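Local structure of uncharacterized protein (Arthrobacter sp., 3KOP) at residues P56-V61 against T178-R183; V75-P80 against T125-A130. The protein is of unknown function but adopts a cyclophilin-like fold and belongs to the uncharacterised family DUF3830. All coordinates share one frame; numbering follows the deposited sequence.

Contact 1. Residues P56-V61 against T178-R183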
ATOM      1  N   PRO F  56      -6.150 -36.553  -2.024  1.00 17.13           N
ATOM      2  CA  PRO F  56      -4.979 -35.695  -2.281  1.00 17.22           C
ATOM      3  C   PRO F  56      -5.166 -34.697  -3.428  1.00 17.24           C
ATOM      4  O   PRO F  56      -6.023 -34.901  -4.283  1.00 16.72           O
ATOM      5  CB  PRO F  56      -3.902 -36.712  -2.657  1.00 17.30           C
ATOM      6  CG  PRO F  56      -4.652 -37.827  -3.280  1.00 17.82           C
ATOM      7  CD  PRO F  56      -5.933 -37.920  -2.520  1.00 17.59           C
ATOM      8  N   GLN F  57      -4.364 -33.635  -3.424  1.00 17.47           N
ATOM      9  CA  GLN F  57      -4.278 -32.681  -4.529  1.00 17.72           C
ATOM     10  C   GLN F  57      -2.812 -32.491  -4.877  1.00 18.63           C
ATOM     11  O   GLN F  57      -1.938 -32.227  -4.009  1.00 18.02           O
ATOM     12  CB  GLN F  57      -4.918 -31.342  -4.177  1.00 17.90           C
ATOM     13  CG  GLN F  57      -6.414 -31.418  -3.978  1.00 18.35           C
ATOM     14  CD  GLN F  57      -7.164 -31.662  -5.281  1.00 18.55           C
ATOM     15  OE1 GLN F  57      -6.862 -31.042  -6.287  1.00 18.49           O
ATOM     16  NE2 GLN F  57      -8.188 -32.518  -5.238  1.00 16.38           N
ATOM     17  N   SER F  58      -2.546 -32.580  -6.171  1.00 19.18           N
ATOM     18  CA  SER F  58      -1.204 -32.731  -6.643  1.00 20.20           C
ATOM     19  C   SER F  58      -1.077 -32.142  -8.015  1.00 20.09           C
ATOM     20  O   SER F  58      -1.836 -32.476  -8.925  1.00 20.01           O
ATOM     21  CB  SER F  58      -0.866 -34.210  -6.688  1.00 20.30           C
ATOM     22  OG  SER F  58       0.506 -34.408  -6.963  1.00 24.01           O
ATOM     23  N   SER F  59      -0.102 -31.271  -8.169  1.00 18.96           N
ATOM     24  CA  SER F  59       0.118 -30.660  -9.454  1.00 18.59           C
ATOM     25  C   SER F  59       1.482 -29.982  -9.513  1.00 17.34           C
ATOM     26  O   SER F  59       2.139 -29.812  -8.502  1.00 16.24           O
ATOM     27  CB  SER F  59      -0.990 -29.652  -9.708  1.00 19.17           C
ATOM     28  OG  SER F  59      -0.853 -29.062 -10.977  1.00 22.15           O
ATOM     29  N   GLN F  60       1.888 -29.617 -10.718  1.00 16.46           N
ATOM     30  CA  GLN F  60       3.147 -28.895 -10.970  1.00 16.07           C
ATOM     31  C   GLN F  60       3.324 -27.776  -9.969  1.00 15.30           C
ATOM     32  O   GLN F  60       2.393 -27.009  -9.705  1.00 14.52           O
ATOM     33  CB  GLN F  60       3.099 -28.311 -12.401  1.00 16.13           C
ATOM     34  CG  GLN F  60       4.152 -27.279 -12.734  1.00 16.59           C
ATOM     35  CD  GLN F  60       5.500 -27.921 -12.944  1.00 18.16           C
ATOM     36  OE1 GLN F  60       5.633 -28.770 -13.811  1.00 18.69           O
ATOM     37  NE2 GLN F  60       6.512 -27.508 -12.156  1.00 16.04           N
ATOM     38  N   VAL F  61       4.529 -27.670  -9.421  1.00 15.16           N
ATOM     39  CA  VAL F  61       4.850 -26.614  -8.460  1.00 14.31           C
ATOM     40  C   VAL F  61       5.329 -25.350  -9.180  1.00 14.54           C
ATOM     41  O   VAL F  61       5.941 -25.401 -10.274  1.00 14.96           O
ATOM     42  CB  VAL F  61       5.925 -27.086  -7.427  1.00 14.43           C
ATOM     43  CG1 VAL F  61       7.337 -27.078  -8.051  1.00 13.59           C
ATOM     44  CG2 VAL F  61       5.876 -26.179  -6.137  1.00 14.30           C
ATOM     45  N   THR F 178       6.607 -31.719  -8.499  1.00 17.18           N
ATOM     46  CA  THR F 178       5.170 -31.762  -8.198  1.00 17.11           C
ATOM     47  C   THR F 178       4.979 -31.466  -6.716  1.00 16.57           C
ATOM     48  O   THR F 178       5.715 -31.989  -5.866  1.00 16.48           O
ATOM     49  CB  THR F 178       4.603 -33.172  -8.531  1.00 17.27           C
ATOM     50  OG1 THR F 178       4.842 -33.462  -9.910  1.00 18.91           O
ATOM     51  CG2 THR F 178       3.125 -33.263  -8.264  1.00 17.62           C
ATOM     52  N   LEU F 179       3.977 -30.640  -6.412  1.00 15.94           N
ATOM     53  CA  LEU F 179       3.609 -30.345  -5.037  1.00 15.60           C
ATOM     54  C   LEU F 179       2.299 -31.068  -4.671  1.00 15.69           C
ATOM     55  O   LEU F 179       1.233 -30.848  -5.280  1.00 15.21           O
ATOM     56  CB  LEU F 179       3.439 -28.830  -4.859  1.00 15.23           C
ATOM     57  CG  LEU F 179       3.019 -28.328  -3.482  1.00 14.79           C
ATOM     58  CD1 LEU F 179       4.103 -28.579  -2.406  1.00 13.02           C
ATOM     59  CD2 LEU F 179       2.630 -26.834  -3.559  1.00 13.46           C
ATOM     60  N   THR F 180       2.378 -31.899  -3.642  1.00 15.90           N
ATOM     61  CA  THR F 180       1.280 -32.784  -3.268  1.00 15.99           C
ATOM     62  C   THR F 180       0.783 -32.540  -1.850  1.00 15.82           C
ATOM     63  O   THR F 180       1.557 -32.570  -0.882  1.00 16.53           O
ATOM     64  CB  THR F 180       1.697 -34.265  -3.439  1.00 16.57           C
ATOM     65  OG1 THR F 180       2.001 -34.494  -4.816  1.00 16.49           O
ATOM     66  CG2 THR F 180       0.555 -35.204  -3.007  1.00 15.66           C
ATOM     67  N   PHE F 181      -0.519 -32.269  -1.735  1.00 15.35           N
ATOM     68  CA  PHE F 181      -1.178 -32.210  -0.451  1.00 14.86           C
ATOM     69  C   PHE F 181      -1.953 -33.515  -0.199  1.00 15.25           C
ATOM     70  O   PHE F 181      -2.760 -33.942  -1.023  1.00 14.91           O
ATOM     71  CB  PHE F 181      -2.111 -30.999  -0.381  1.00 14.75           C
ATOM     72  CG  PHE F 181      -1.405 -29.653  -0.584  1.00 14.19           C
ATOM     73  CD1 PHE F 181      -1.078 -29.216  -1.848  1.00 14.44           C
ATOM     74  CD2 PHE F 181      -1.141 -28.813   0.503  1.00 15.59           C
ATOM     75  CE1 PHE F 181      -0.455 -27.981  -2.038  1.00 15.46           C
ATOM     76  CE2 PHE F 181      -0.538 -27.587   0.317  1.00 13.66           C
ATOM     77  CZ  PHE F 181      -0.201 -27.168  -0.960  1.00 13.80           C
ATOM     78  N   SER F 182      -1.735 -34.111   0.969  1.00 15.95           N
ATOM     79  CA  SER F 182      -2.347 -35.415   1.305  1.00 16.21           C
ATOM     80  C   SER F 182      -2.696 -35.462   2.784  1.00 16.78           C
ATOM     81  O   SER F 182      -2.143 -34.716   3.592  1.00 16.41           O
ATOM     82  CB  SER F 182      -1.391 -36.564   0.954  1.00 15.98           C
ATOM     83  OG  SER F 182      -0.159 -36.487   1.694  1.00 17.03           O
ATOM     84  N   ARG F 183      -3.609 -36.358   3.145  1.00 16.95           N
ATOM     85  CA  ARG F 183      -3.962 -36.540   4.547  1.00 17.73           C
ATOM     86  C   ARG F 183      -2.851 -37.293   5.284  1.00 18.80           C
ATOM     87  O   ARG F 183      -2.285 -38.267   4.744  1.00 17.55           O
ATOM     88  CB  ARG F 183      -5.253 -37.332   4.668  1.00 17.75           C
ATOM     89  CG  ARG F 183      -6.431 -36.673   4.034  1.00 17.32           C
ATOM     90  CD  ARG F 183      -7.618 -37.631   4.005  1.00 17.23           C
ATOM     91  NE  ARG F 183      -8.710 -37.026   3.289  1.00 16.41           N
ATOM     92  CZ  ARG F 183      -9.797 -37.662   2.882  1.00 17.34           C
ATOM     93  NH1 ARG F 183      -9.949 -38.971   3.106  1.00 17.57           N
ATOM     94  NH2 ARG F 183     -10.729 -36.994   2.232  1.00 15.81           N
TER
HETATM   95  O   HOH W   1       5.706 -31.445 -12.571  1.00 40.27           O
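The Phe181 ring meets strand 57-60 at its edge, where the carbonyl oxygen Gln57 O lies in the ring plane, 3.8 Å from Phe181 CD1. Around that ring, Leu129 of strand 125-132, Ile26 and Leu55 of the same chain also touch the side chain. The same Gln57 O accepts the backbone N-H of Phe181, with O to N at 2.7 Å, and the returning bond from Gln57 N to Phe181 O closes the hydrogen-bonded pair. A second such pair joins Ser59 and Leu179. Together they define an antiparallel ladder, in which strand 57-60 and strand 178-183 run 168° apart.

Between these pairs Ser58 and Thr180 face each other as a non-hydrogen-bonded pair, and their hydroxyls do the touching: Ser58 OG lies 2.6 Å from Thr180 OG1. A chi1 of -172° turns Ser58 OG away from the backbone N and toward Thr180, and also to 3.1 Å from Thr178 CG2, a tight approach. Thr180 OG1 has a second hydrogen-bond partner in the carboxylate of Glu29. Near the other end, Val61 CG2 packs on Leu179 CB at 3.8 Å, the two side chains crossing at about a right angle. The Gln60 amide reaches Val61 O through NE2, a bond lying in the amide plane, and NE2 also bonds Ala174 O.

Strand 178-183 is thus held between strand 57-63 and strand 23-28, while Val75 of strand 70-76 covers Gln57 and Ser59, and Gln60 packs on Met171 of the second subunit.

Contact 2. Residues V75-P80 against T125-A130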
ATOM      1  N   VAL F  75      -4.844 -26.096  -9.121  1.00 15.24           N
ATOM      2  CA  VAL F  75      -5.687 -27.240  -9.423  1.00 15.47           C
ATOM      3  C   VAL F  75      -7.108 -26.761  -9.766  1.00 16.07           C
ATOM      4  O   VAL F  75      -7.528 -25.685  -9.313  1.00 16.27           O
ATOM      5  CB  VAL F  75      -5.735 -28.228  -8.234  1.00 15.28           C
ATOM      6  CG1 VAL F  75      -4.289 -28.771  -7.899  1.00 14.93           C
ATOM      7  CG2 VAL F  75      -6.425 -27.610  -7.011  1.00 13.93           C
ATOM      8  N   PRO F  76      -7.850 -27.557 -10.548  1.00 16.36           N
ATOM      9  CA  PRO F  76      -9.251 -27.229 -10.751  1.00 16.72           C
ATOM     10  C   PRO F  76      -9.998 -27.189  -9.415  1.00 16.58           C
ATOM     11  O   PRO F  76      -9.659 -27.947  -8.488  1.00 15.74           O
ATOM     12  CB  PRO F  76      -9.773 -28.386 -11.625  1.00 17.24           C
ATOM     13  CG  PRO F  76      -8.562 -29.073 -12.148  1.00 17.32           C
ATOM     14  CD  PRO F  76      -7.472 -28.834 -11.195  1.00 16.51           C
ATOM     15  N   ALA F  77     -11.013 -26.326  -9.325  1.00 16.61           N
ATOM     16  CA  ALA F  77     -11.862 -26.280  -8.131  1.00 17.04           C
ATOM     17  C   ALA F  77     -12.396 -27.689  -7.797  1.00 17.22           C
ATOM     18  O   ALA F  77     -12.700 -28.489  -8.695  1.00 16.39           O
ATOM     19  CB  ALA F  77     -13.005 -25.329  -8.327  1.00 16.93           C
ATOM     20  N   PHE F  78     -12.460 -27.991  -6.508  1.00 17.42           N
ATOM     21  CA  PHE F  78     -12.836 -29.340  -6.059  1.00 18.05           C
ATOM     22  C   PHE F  78     -13.984 -29.314  -5.056  1.00 18.56           C
ATOM     23  O   PHE F  78     -14.620 -30.314  -4.872  1.00 19.53           O
ATOM     24  CB  PHE F  78     -11.611 -30.067  -5.454  1.00 17.93           C
ATOM     25  CG  PHE F  78     -10.746 -29.175  -4.544  1.00 16.27           C
ATOM     26  CD1 PHE F  78     -11.177 -28.845  -3.260  1.00 14.88           C
ATOM     27  CD2 PHE F  78      -9.553 -28.643  -5.002  1.00 15.58           C
ATOM     28  CE1 PHE F  78     -10.401 -28.039  -2.425  1.00 15.53           C
ATOM     29  CE2 PHE F  78      -8.753 -27.822  -4.167  1.00 15.50           C
ATOM     30  CZ  PHE F  78      -9.178 -27.525  -2.891  1.00 15.76           C
ATOM     31  N   ALA F  79     -14.239 -28.184  -4.414  1.00 18.98           N
ATOM     32  CA  ALA F  79     -15.269 -28.106  -3.379  1.00 19.52           C
ATOM     33  C   ALA F  79     -16.623 -27.891  -4.032  1.00 19.86           C
ATOM     34  O   ALA F  79     -16.712 -27.190  -5.012  1.00 19.38           O
ATOM     35  CB  ALA F  79     -14.995 -26.961  -2.419  1.00 18.83           C
ATOM     36  N   PRO F  80     -17.692 -28.420  -3.436  1.00 20.77           N
ATOM     37  CA  PRO F  80     -19.002 -28.157  -4.041  1.00 21.39           C
ATOM     38  C   PRO F  80     -19.311 -26.664  -4.060  1.00 21.70           C
ATOM     39  O   PRO F  80     -19.914 -26.180  -4.985  1.00 21.33           O
ATOM     40  CB  PRO F  80     -19.975 -28.916  -3.142  1.00 21.55           C
ATOM     41  CG  PRO F  80     -19.144 -29.967  -2.464  1.00 22.20           C
ATOM     42  CD  PRO F  80     -17.767 -29.362  -2.309  1.00 21.17           C
ATOM     43  N   THR F 125     -13.038 -22.172 -12.564  1.00 24.77           N
ATOM     44  CA  THR F 125     -12.565 -21.791 -11.220  1.00 22.68           C
ATOM     45  C   THR F 125     -11.333 -22.626 -10.895  1.00 21.07           C
ATOM     46  O   THR F 125     -11.335 -23.841 -11.081  1.00 19.75           O
ATOM     47  CB  THR F 125     -13.644 -21.956 -10.166  1.00 22.74           C
ATOM     48  OG1 THR F 125     -14.740 -21.104 -10.511  1.00 22.79           O
ATOM     49  CG2 THR F 125     -13.124 -21.576  -8.774  1.00 20.31           C
ATOM     50  N   ILE F 126     -10.255 -21.939 -10.513  1.00 19.72           N
ATOM     51  CA  ILE F 126      -8.987 -22.575 -10.186  1.00 19.79           C
ATOM     52  C   ILE F 126      -8.639 -22.317  -8.700  1.00 18.38           C
ATOM     53  O   ILE F 126      -8.923 -21.234  -8.163  1.00 18.28           O
ATOM     54  CB  ILE F 126      -7.863 -22.008 -11.079  1.00 20.73           C
ATOM     55  CG1 ILE F 126      -8.253 -22.100 -12.562  1.00 22.15           C
ATOM     56  CG2 ILE F 126      -6.514 -22.672 -10.763  1.00 21.16           C
ATOM     57  CD1 ILE F 126      -8.914 -23.359 -12.948  1.00 24.73           C
ATOM     58  N   VAL F 127      -8.043 -23.310  -8.044  1.00 16.96           N
ATOM     59  CA  VAL F 127      -7.570 -23.140  -6.672  1.00 16.20           C
ATOM     60  C   VAL F 127      -6.037 -23.108  -6.673  1.00 15.77           C
ATOM     61  O   VAL F 127      -5.379 -23.929  -7.341  1.00 15.50           O
ATOM     62  CB  VAL F 127      -8.160 -24.222  -5.743  1.00 16.28           C
ATOM     63  CG1 VAL F 127      -7.554 -24.144  -4.308  1.00 15.22           C
ATOM     64  CG2 VAL F 127      -9.710 -24.060  -5.678  1.00 15.05           C
ATOM     65  N   ASP F 128      -5.506 -22.109  -5.971  1.00 15.15           N
ATOM     66  CA  ASP F 128      -4.072 -21.933  -5.692  1.00 14.54           C
ATOM     67  C   ASP F 128      -3.866 -22.384  -4.260  1.00 14.05           C
ATOM     68  O   ASP F 128      -4.445 -21.809  -3.349  1.00 14.22           O
ATOM     69  CB  ASP F 128      -3.722 -20.459  -5.874  1.00 14.74           C
ATOM     70  CG  ASP F 128      -2.283 -20.124  -5.618  1.00 16.85           C
ATOM     71  OD1 ASP F 128      -1.608 -20.738  -4.739  1.00 15.80           O
ATOM     72  OD2 ASP F 128      -1.818 -19.153  -6.282  1.00 17.03           O
ATOM     73  N   LEU F 129      -3.072 -23.436  -4.080  1.00 13.58           N
ATOM     74  CA  LEU F 129      -2.663 -23.916  -2.772  1.00 13.74           C
ATOM     75  C   LEU F 129      -1.198 -23.572  -2.585  1.00 13.78           C
ATOM     76  O   LEU F 129      -0.350 -24.007  -3.372  1.00 14.25           O
ATOM     77  CB  LEU F 129      -2.892 -25.422  -2.617  1.00 14.05           C
ATOM     78  CG  LEU F 129      -4.360 -25.852  -2.759  1.00 14.09           C
ATOM     79  CD1 LEU F 129      -4.507 -27.432  -2.868  1.00 14.34           C
ATOM     80  CD2 LEU F 129      -5.201 -25.284  -1.635  1.00 12.75           C
ATOM     81  N   ALA F 130      -0.925 -22.772  -1.554  1.00 13.51           N
ATOM     82  CA  ALA F 130       0.370 -22.123  -1.385  1.00 13.43           C
ATOM     83  C   ALA F 130       0.986 -22.381  -0.025  1.00 13.45           C
ATOM     84  O   ALA F 130       0.289 -22.455   0.992  1.00 14.50           O
ATOM     85  CB  ALA F 130       0.261 -20.577  -1.647  1.00 12.83           C
TER
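Val75 and Val127 face the same side of an antiparallel sheet in this cyclophilin-like fold, their side chains set obliquely to each other, with Val75 CG2 4.0 Å from Val127 CB. The chi1 of Val75 (-60°) places CG2 between the backbone N and the carbonyl carbon, which turns this methyl toward Val127 and also into the plane of the Phe78 ring, at its edge. The pair is hydrogen-bonded in both directions, and Val75 O receives Val127 N at 2.7 Å with an N-H...O angle of 174°.

After Pro76 the chain leaves the strand, and Phe78 swings its ring back against Val127. Phe78 and Val127 cross at about a right angle: Phe78 CE2 approaches Val127 CG1 to 3.9 Å, obliquely to the ring. Of the loop residues, Val127 CG1 meets Phe78 alone, while Val127 CG2 lies 3.9 Å from Ala77 CA and more distantly from Phe78 CE2. Leu129 CD1 comes to the same ring carbon more distantly. A glycine in place of Val127 would probably cost Phe78 CE2 its nearest apolar partner on the strand and Ala77 CA the methyl beside it, opening a gap between loop and strand.

Beyond the segments, Phe78 also packs on Ala54 of helix 45-54 and on Gln57, while Val127 rests on Tyr99 of the adjoining strand 96-103. At the far end of the contact Ala77 CB lies 3.8 Å from Thr125 CG2, and Ala77 N donates to Thr125 O at 3.1 Å.

Overall arrangement
Contacts 1 and 2 have centres about 12 Å apart and belong to one antiparallel sheet, in which strand 57-63 of contact 1 pairs with strand 70-76 of contact 2. In sequence, contact 2 is nested within the loop that contact 1 closes. Direct packing joins them: Gln57 OE1 lies 3.5 Å from Val75 CG2 and 3.8 Å from Phe78 CD2 (Gln57 NE2 hydrogen-bonds Ala54 O), and Phe181 CE1 lies 3.6 Å from Leu129 CB. Ser59 CB meets Val75 CG1 at 3.9 Å. These approaches gather both contacts' side chains on one side of the sheet, with loop residue Phe78 against them. With no function established, neither contact can be assigned to an active site.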